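Local structure of pilus tip adhesin Cpa (Streptococcus pyogenes, 4C0Z) at residues Gln97-Ile102 with Tyr191-Phe196; Arg104-Gly109 with Asn205-Glu210; Pro123-Leu128 with Leu157-Gln162. The protein is a component of the streptococcal pilus tip that can attach covalently to host-cell targets through reactive thioester bonds, this chain being its N-terminal thioester domain. All coordinates share one frame; numbering follows the deposited sequence.

Interaction 1 of 3, residues Gln97-Ile102 with Tyr191-Phe196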
# COMPACT_ATOMS: atom_id res chain seq x y z
N GLN I 97 -6.31 -21.79 -5.32
CA GLN I 97 -4.95 -22.30 -5.17
C GLN I 97 -3.99 -21.12 -4.92
O GLN I 97 -2.98 -20.96 -5.62
CB GLN I 97 -4.54 -23.23 -6.32
CG GLN I 97 -4.82 -22.71 -7.74
CD GLN I 97 -4.12 -23.54 -8.80
OE1 GLN I 97 -3.69 -24.68 -8.57
NE2 GLN I 97 -4.00 -22.98 -9.99
N LEU I 98 -4.33 -20.29 -3.92
CA LEU I 98 -3.56 -19.11 -3.52
C LEU I 98 -2.12 -19.51 -3.18
O LEU I 98 -1.21 -19.11 -3.90
CB LEU I 98 -4.26 -18.37 -2.35
CG LEU I 98 -3.60 -17.08 -1.83
CD1 LEU I 98 -3.72 -15.93 -2.83
CD2 LEU I 98 -4.24 -16.65 -0.54
N GLN I 99 -1.94 -20.37 -2.16
CA GLN I 99 -0.67 -20.94 -1.72
C GLN I 99 0.19 -21.42 -2.92
O GLN I 99 1.35 -21.01 -3.03
CB GLN I 99 -0.95 -22.10 -0.74
CG GLN I 99 0.22 -23.04 -0.42
CD GLN I 99 -0.12 -24.04 0.66
OE1 GLN I 99 -1.20 -24.65 0.69
NE2 GLN I 99 0.83 -24.27 1.56
N GLN I 100 -0.41 -22.23 -3.84
CA GLN I 100 0.22 -22.79 -5.04
C GLN I 100 0.66 -21.72 -6.03
O GLN I 100 1.77 -21.81 -6.57
CB GLN I 100 -0.68 -23.83 -5.73
CG GLN I 100 -0.86 -25.11 -4.91
CD GLN I 100 -2.04 -25.11 -3.96
OE1 GLN I 100 -2.61 -24.07 -3.61
NE2 GLN I 100 -2.43 -26.29 -3.52
N ASN I 101 -0.19 -20.70 -6.22
CA ASN I 101 0.11 -19.58 -7.10
C ASN I 101 1.28 -18.77 -6.59
O ASN I 101 2.17 -18.43 -7.37
CB ASN I 101 -1.13 -18.70 -7.31
CG ASN I 101 -2.11 -19.33 -8.25
OD1 ASN I 101 -1.75 -20.01 -9.22
ND2 ASN I 101 -3.39 -19.13 -7.99
N ILE I 102 1.31 -18.51 -5.27
CA ILE I 102 2.38 -17.76 -4.62
C ILE I 102 3.69 -18.54 -4.73
O ILE I 102 4.70 -17.96 -5.16
CB ILE I 102 1.98 -17.35 -3.17
CG1 ILE I 102 0.94 -16.19 -3.21
CG2 ILE I 102 3.21 -16.95 -2.33
CD1 ILE I 102 0.04 -16.09 -2.04
N TYR I 191 10.17 -27.72 -2.26
CA TYR I 191 10.21 -26.25 -2.32
C TYR I 191 8.94 -25.75 -1.60
O TYR I 191 7.84 -25.88 -2.14
CB TYR I 191 10.28 -25.79 -3.79
CG TYR I 191 10.53 -24.31 -3.97
CD1 TYR I 191 11.83 -23.80 -3.98
CD2 TYR I 191 9.48 -23.43 -4.20
CE1 TYR I 191 12.07 -22.44 -4.17
CE2 TYR I 191 9.71 -22.07 -4.39
CZ TYR I 191 11.00 -21.58 -4.37
OH TYR I 191 11.23 -20.24 -4.56
N GLN I 192 9.09 -25.24 -0.36
CA GLN I 192 7.95 -24.88 0.51
C GLN I 192 7.85 -23.41 0.96
O GLN I 192 8.85 -22.72 1.17
CB GLN I 192 7.94 -25.80 1.74
CG GLN I 192 7.63 -27.25 1.38
CD GLN I 192 7.94 -28.26 2.46
OE1 GLN I 192 8.17 -27.93 3.63
NE2 GLN I 192 7.95 -29.53 2.09
N LEU I 193 6.60 -22.97 1.13
CA LEU I 193 6.22 -21.61 1.49
C LEU I 193 6.09 -21.38 2.99
O LEU I 193 5.51 -22.21 3.70
CB LEU I 193 4.89 -21.27 0.78
CG LEU I 193 4.32 -19.86 0.93
CD1 LEU I 193 5.26 -18.82 0.33
CD2 LEU I 193 2.97 -19.78 0.26
N SER I 194 6.61 -20.24 3.45
CA SER I 194 6.53 -19.77 4.84
C SER I 194 5.92 -18.38 4.89
O SER I 194 6.23 -17.53 4.05
CB SER I 194 7.91 -19.73 5.49
OG SER I 194 8.39 -21.04 5.72
N ILE I 195 5.05 -18.15 5.89
CA ILE I 195 4.45 -16.85 6.17
C ILE I 195 5.11 -16.31 7.44
O ILE I 195 5.24 -17.02 8.43
CB ILE I 195 2.89 -16.91 6.29
CG1 ILE I 195 2.23 -17.25 4.93
CG2 ILE I 195 2.32 -15.61 6.86
CD1 ILE I 195 0.83 -17.80 5.04
N PHE I 196 5.53 -15.04 7.41
CA PHE I 196 6.14 -14.37 8.54
C PHE I 196 5.14 -13.35 9.06
O PHE I 196 4.81 -12.36 8.37
CB PHE I 196 7.50 -13.76 8.17
CG PHE I 196 8.52 -14.84 7.92
CD1 PHE I 196 8.67 -15.41 6.65
CD2 PHE I 196 9.31 -15.33 8.96
CE1 PHE I 196 9.59 -16.44 6.43
CE2 PHE I 196 10.24 -16.34 8.74
CZ PHE I 196 10.37 -16.90 7.48

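Interaction 2 of 3, residues Arg104-Gly109 with Asn205-Glu210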
# COMPACT_ATOMS: atom_id res chain seq x y z
N ARG I 104 4.49 -20.81 -6.98
CA ARG I 104 4.90 -20.78 -8.39
C ARG I 104 5.63 -19.48 -8.74
O ARG I 104 6.62 -19.52 -9.47
CB ARG I 104 3.71 -20.98 -9.33
CG ARG I 104 3.52 -22.42 -9.73
CD ARG I 104 2.50 -22.60 -10.84
NE ARG I 104 1.14 -22.29 -10.39
CZ ARG I 104 0.31 -23.16 -9.83
NH1 ARG I 104 0.69 -24.41 -9.62
NH2 ARG I 104 -0.91 -22.78 -9.46
N ILE I 105 5.16 -18.34 -8.19
CA ILE I 105 5.77 -17.02 -8.41
C ILE I 105 7.15 -16.99 -7.79
O ILE I 105 8.08 -16.53 -8.45
CB ILE I 105 4.87 -15.86 -7.90
CG1 ILE I 105 3.62 -15.71 -8.78
CG2 ILE I 105 5.65 -14.53 -7.83
CD1 ILE I 105 2.53 -14.88 -8.14
N LEU I 106 7.29 -17.47 -6.55
CA LEU I 106 8.57 -17.46 -5.86
C LEU I 106 9.59 -18.37 -6.54
O LEU I 106 10.74 -17.98 -6.70
CB LEU I 106 8.40 -17.79 -4.36
CG LEU I 106 7.57 -16.79 -3.54
CD1 LEU I 106 7.50 -17.18 -2.08
CD2 LEU I 106 8.15 -15.39 -3.63
N TYR I 107 9.14 -19.54 -7.03
CA TYR I 107 9.93 -20.54 -7.76
C TYR I 107 10.45 -19.99 -9.09
O TYR I 107 11.57 -20.31 -9.49
CB TYR I 107 9.10 -21.80 -7.98
CG TYR I 107 9.86 -23.00 -8.51
CD1 TYR I 107 10.76 -23.69 -7.71
CD2 TYR I 107 9.61 -23.50 -9.79
CE1 TYR I 107 11.46 -24.79 -8.19
CE2 TYR I 107 10.28 -24.62 -10.27
CZ TYR I 107 11.20 -25.26 -9.47
OH TYR I 107 11.85 -26.38 -9.92
N ASN I 108 9.64 -19.17 -9.76
CA ASN I 108 9.96 -18.58 -11.07
C ASN I 108 10.52 -17.16 -11.04
O ASN I 108 11.04 -16.69 -12.06
CB ASN I 108 8.73 -18.62 -11.96
CG ASN I 108 8.51 -19.97 -12.56
OD1 ASN I 108 9.11 -20.32 -13.58
ND2 ASN I 108 7.70 -20.78 -11.89
N GLY I 109 10.39 -16.48 -9.90
CA GLY I 109 10.83 -15.11 -9.72
C GLY I 109 12.21 -14.95 -9.15
O GLY I 109 13.00 -15.91 -9.14
N ASN I 205 2.96 -8.10 6.79
CA ASN I 205 3.41 -9.49 6.99
C ASN I 205 4.32 -9.83 5.81
O ASN I 205 4.32 -9.12 4.81
CB ASN I 205 2.24 -10.45 7.07
CG ASN I 205 1.36 -10.19 8.25
OD1 ASN I 205 1.82 -10.20 9.38
ND2 ASN I 205 0.11 -9.92 8.01
N LEU I 206 5.13 -10.86 5.97
CA LEU I 206 6.08 -11.24 4.93
C LEU I 206 5.89 -12.68 4.52
O LEU I 206 5.21 -13.45 5.20
CB LEU I 206 7.54 -10.98 5.41
CG LEU I 206 7.93 -9.55 5.78
CD1 LEU I 206 9.30 -9.50 6.41
CD2 LEU I 206 7.93 -8.63 4.57
N LEU I 207 6.47 -13.04 3.38
CA LEU I 207 6.42 -14.40 2.89
C LEU I 207 7.75 -14.76 2.21
O LEU I 207 8.43 -13.90 1.66
CB LEU I 207 5.17 -14.73 2.02
CG LEU I 207 4.86 -13.87 0.80
CD1 LEU I 207 5.66 -14.33 -0.42
CD2 LEU I 207 3.38 -13.93 0.48
N SER I 208 8.13 -16.03 2.31
CA SER I 208 9.39 -16.54 1.77
C SER I 208 9.27 -18.01 1.41
O SER I 208 8.47 -18.73 2.01
CB SER I 208 10.52 -16.33 2.77
OG SER I 208 11.77 -16.54 2.16
N ALA I 209 10.05 -18.45 0.42
CA ALA I 209 10.07 -19.86 -0.00
C ALA I 209 11.50 -20.37 -0.04
O ALA I 209 12.43 -19.60 -0.30
CB ALA I 209 9.41 -20.03 -1.36
N GLU I 210 11.67 -21.66 0.28
CA GLU I 210 12.98 -22.32 0.30
C GLU I 210 12.87 -23.80 -0.00
O GLU I 210 11.79 -24.39 0.13
CB GLU I 210 13.68 -22.10 1.68
CG GLU I 210 13.06 -22.87 2.85
CD GLU I 210 13.89 -23.01 4.11
OE1 GLU I 210 15.13 -23.15 3.99
OE2 GLU I 210 13.30 -23.04 5.21

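Interaction 3 of 3, residues Pro123-Leu128 with Leu157-Gln162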
# COMPACT_ATOMS: atom_id res chain seq x y z
N PRO I 123 18.71 -7.24 -10.93
CA PRO I 123 18.17 -7.78 -9.66
C PRO I 123 17.03 -7.00 -8.98
O PRO I 123 16.00 -7.61 -8.67
CB PRO I 123 19.40 -7.85 -8.76
CG PRO I 123 20.52 -8.05 -9.68
CD PRO I 123 20.19 -7.36 -10.97
N LEU I 124 17.19 -5.68 -8.77
CA LEU I 124 16.18 -4.85 -8.11
C LEU I 124 14.90 -4.74 -8.92
O LEU I 124 13.81 -4.72 -8.34
CB LEU I 124 16.73 -3.48 -7.71
CG LEU I 124 17.82 -3.49 -6.62
CD1 LEU I 124 18.58 -2.17 -6.61
CD2 LEU I 124 17.24 -3.84 -5.24
N ASN I 125 15.02 -4.74 -10.26
CA ASN I 125 13.87 -4.73 -11.17
C ASN I 125 13.15 -6.08 -11.13
O ASN I 125 11.93 -6.13 -11.24
CB ASN I 125 14.32 -4.40 -12.60
CG ASN I 125 14.72 -2.96 -12.83
OD1 ASN I 125 14.27 -2.05 -12.14
ND2 ASN I 125 15.53 -2.72 -13.84
N ALA I 126 13.92 -7.18 -10.96
CA ALA I 126 13.38 -8.54 -10.89
C ALA I 126 12.60 -8.74 -9.59
O ALA I 126 11.51 -9.31 -9.62
CB ALA I 126 14.51 -9.57 -11.03
N ILE I 127 13.13 -8.19 -8.46
CA ILE I 127 12.45 -8.20 -7.16
C ILE I 127 11.12 -7.42 -7.29
O ILE I 127 10.08 -7.89 -6.84
CB ILE I 127 13.34 -7.61 -6.03
CG1 ILE I 127 14.49 -8.55 -5.70
CG2 ILE I 127 12.51 -7.33 -4.77
CD1 ILE I 127 15.71 -7.89 -5.03
N LEU I 128 11.17 -6.25 -7.92
CA LEU I 128 10.00 -5.40 -8.15
C LEU I 128 8.90 -6.14 -8.95
O LEU I 128 7.74 -6.06 -8.58
CB LEU I 128 10.45 -4.10 -8.86
CG LEU I 128 9.46 -2.97 -8.84
CD1 LEU I 128 10.16 -1.66 -8.56
CD2 LEU I 128 8.73 -2.88 -10.15
N LEU I 157 12.17 5.49 -11.34
CA LEU I 157 13.43 4.74 -11.39
C LEU I 157 14.21 4.98 -12.68
O LEU I 157 15.35 4.51 -12.81
CB LEU I 157 13.18 3.22 -11.21
CG LEU I 157 12.39 2.78 -9.96
CD1 LEU I 157 11.78 1.42 -10.15
CD2 LEU I 157 13.25 2.79 -8.72
N LYS I 158 13.61 5.73 -13.64
CA LYS I 158 14.17 6.03 -14.98
C LYS I 158 14.64 4.75 -15.68
O LYS I 158 15.83 4.56 -15.96
CB LYS I 158 15.24 7.15 -14.92
CG LYS I 158 14.70 8.47 -14.36
CD LYS I 158 15.25 9.68 -15.11
CE LYS I 158 14.41 10.92 -14.90
NZ LYS I 158 13.12 10.87 -15.64
N LEU I 159 13.68 3.83 -15.88
CA LEU I 159 13.91 2.52 -16.52
C LEU I 159 14.02 2.72 -18.02
O LEU I 159 13.19 3.42 -18.61
CB LEU I 159 12.74 1.54 -16.22
CG LEU I 159 12.32 1.29 -14.77
CD1 LEU I 159 11.00 0.55 -14.71
CD2 LEU I 159 13.39 0.54 -14.00
N ASP I 160 15.03 2.08 -18.64
CA ASP I 160 15.19 2.12 -20.10
C ASP I 160 14.16 1.19 -20.75
O ASP I 160 13.60 0.33 -20.06
CB ASP I 160 16.64 1.79 -20.54
CG ASP I 160 17.17 0.43 -20.11
OD1 ASP I 160 16.58 -0.59 -20.50
OD2 ASP I 160 18.23 0.39 -19.45
N SER I 161 13.89 1.39 -22.05
CA SER I 161 12.92 0.61 -22.82
C SER I 161 13.14 -0.91 -22.78
O SER I 161 12.16 -1.66 -22.72
CB SER I 161 12.87 1.10 -24.27
OG SER I 161 14.13 0.99 -24.90
N GLN I 162 14.42 -1.35 -22.79
CA GLN I 162 14.83 -2.76 -22.73
C GLN I 162 14.38 -3.40 -21.40
O GLN I 162 13.69 -4.42 -21.44
CB GLN I 162 16.36 -2.88 -22.96
CG GLN I 162 16.96 -4.29 -22.81
CD GLN I 162 17.78 -4.50 -21.54
OE1 GLN I 162 18.16 -3.56 -20.81
NE2 GLN I 162 18.10 -5.76 -21.26

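Interaction 1 of 3, residues Gln97-Ile102 with Tyr191-Phe196
The peptide carbonyl of Gln99 is the flat group that meets the other segment: Leu193 CD2 packs beside its oxygen, 3.9 Å from Gln99 O. The aromatic rings of the strand lie outside this pair contact. The ring of Tyr191 forms T-shaped stacks with Tyr107 and with Tyr211, while that of Phe196 makes another with Trp19. The contact thus sits where the helical part of the thioester domain closes against its antiparallel barrel, the first turns of helix 98-108 packing against strand 191-198 through Leu193, whose CB points toward the helix.

Leu193 carries most of the buried surface. Its CG stands anti to the backbone N (chi1 -176°), which sends the isobutyl fork toward the helix, whereas the neighbouring Gln192 points away from it. The fork receives a single methyl: Ile102 CG2 is equidistant from both branches, with Ile102 CG2 to Leu193 CD1 and to Leu193 CD2 each 3.8 Å, and the two side chains cross at about a right angle. Phe84 of helix 81-87 packs on both residues, and helix 123-138 adds Ile134 and Thr138 on Ile102.

Gln99 adds its carbonyl and its aliphatic stem, which passes beside the leucine with Gln99 CG 4.3 Å from Leu193 CD2. Its backbone N bonds to Asn81 OD1 of helix 81-87, near the start of helix 98-108. Gln97 is the N-cap residue, and its own N bonds to Asp95 OD1. The first helical turn is then closed by Asn101 N donating to Gln97 O at 2.9 Å, followed by Ile102 N to Leu98 O, also 2.9 Å.

Interaction 2 of 3, residues Arg104-Gly109 with Asn205-Glu210
Leu106 reaches from helix 98-108 onto strand 205-211, and CB and both methyls of its side chain find partners there. Its CB already lies 3.9 Å from Ala209 CB. From there CG is turned anti to the carbonyl carbon (chi1 -63°), which carries CD1 from beside Ala209 back toward Leu207. CD1 does most of the touching: it presses on Ala209 CB at 3.5 Å, passes over the backbone at Ser208 C, 4.0 Å from Leu106 CD1, and meets Leu207 CD1 at 3.8 Å. The other branch, CD2, reaches the same methyl more loosely, 4.2 Å from Leu207 CD1.

Leu207 comes to this meeting with CG lodged between its backbone N and carbonyl carbon (chi1 55°), and the two leucines run at a slant to one another. Leu207 and Ala209 both face the helix, as alternate residues of a strand do; Ser208 between them points away and bonds through OG to Gln52 O. The short segments are 8.7 Å apart at their axes and cross at -61°. Tyr54, Tyr191, Leu193 and Ile134 also pack on Leu106, so Leu106 is buried between helix 123-138 and the barrel strands.

The helix ends just beyond. Asn108 folds its amide back so that ND2 donates to Arg104 O at 2.9 Å, nearly straight and in the plane of the amide. Arg104 O also accepts Asn108 N, the two donors arriving from opposite faces of the carbonyl plane.

Strand 205-211 pairs with strand 51-56, where Leu206 packs on Cys55. Helix 98-108 thus packs on the antiparallel barrel of the thioester domain, whose strand 51-56 carries Cys55, cross-linked to Gln204 directly ahead of Asn205.

Interaction 3 of 3, residues Pro123-Leu128 with Leu157-Gln162
Asn125, Leu159 and Leu157 supply most of the buried surface, with Leu128 completing the set. Leu159 CD2 comes up to the amide head of Asn125, 3.3 Å from Asn125 OD1 and 3.9 Å from Asn125 ND2, so the methyl sits nearer the oxygen, tilted out of the amide plane. The two side chains slide past each other in opposite directions. The polar atoms of this amide are satisfied elsewhere: OD1 bonds to Tyr38 OH and ND2 to Gln163 OE1, and together these bonds fix which way round the group is turned. Met167 of helix 161-174 packs on both Asn125 and Leu159.

The setting is the helical region of the thioester domain, where the first turns of helix 123-138 face the short loop that joins helix 151-157 to helix 161-174. Lys158, with positive phi (51°), is the first residue to leave helical geometry after helix 151-157, and Asp160 caps the next helix. As its N-cap, Asp160 accepts through OD1 from Gln163 N at the start of that helix.

Leu157, just before Lys158, is purely apolar in its contact. Leu128 extends toward it with CG anti to the backbone N (chi1 -164°), and the two leucines meet tip to tip, Leu128 CD1 lying 3.8 Å from Leu157 CD1. Phe150 also packs against Leu128.

In the fold
Interactions 1 and 2 are two ends of one interface: both use helix 98-108, and their strands are neighbours in the barrel, joined where Ser194 N probably donates to Ser208 O at 2.8 Å. Their centres lie 7 Å apart. Interaction 3 is separate, about 25 Å from interaction 1 and 19 Å from interaction 2 between centres, on the next helix, 123-138; the nearest atoms of interactions 2 and 3 are about 6 Å apart, without touching. None of the three lines the spermidine pocket directly: Leu207, Leu128 and Ile102 have side chains about 11, 12 and 14 Å from the ligand.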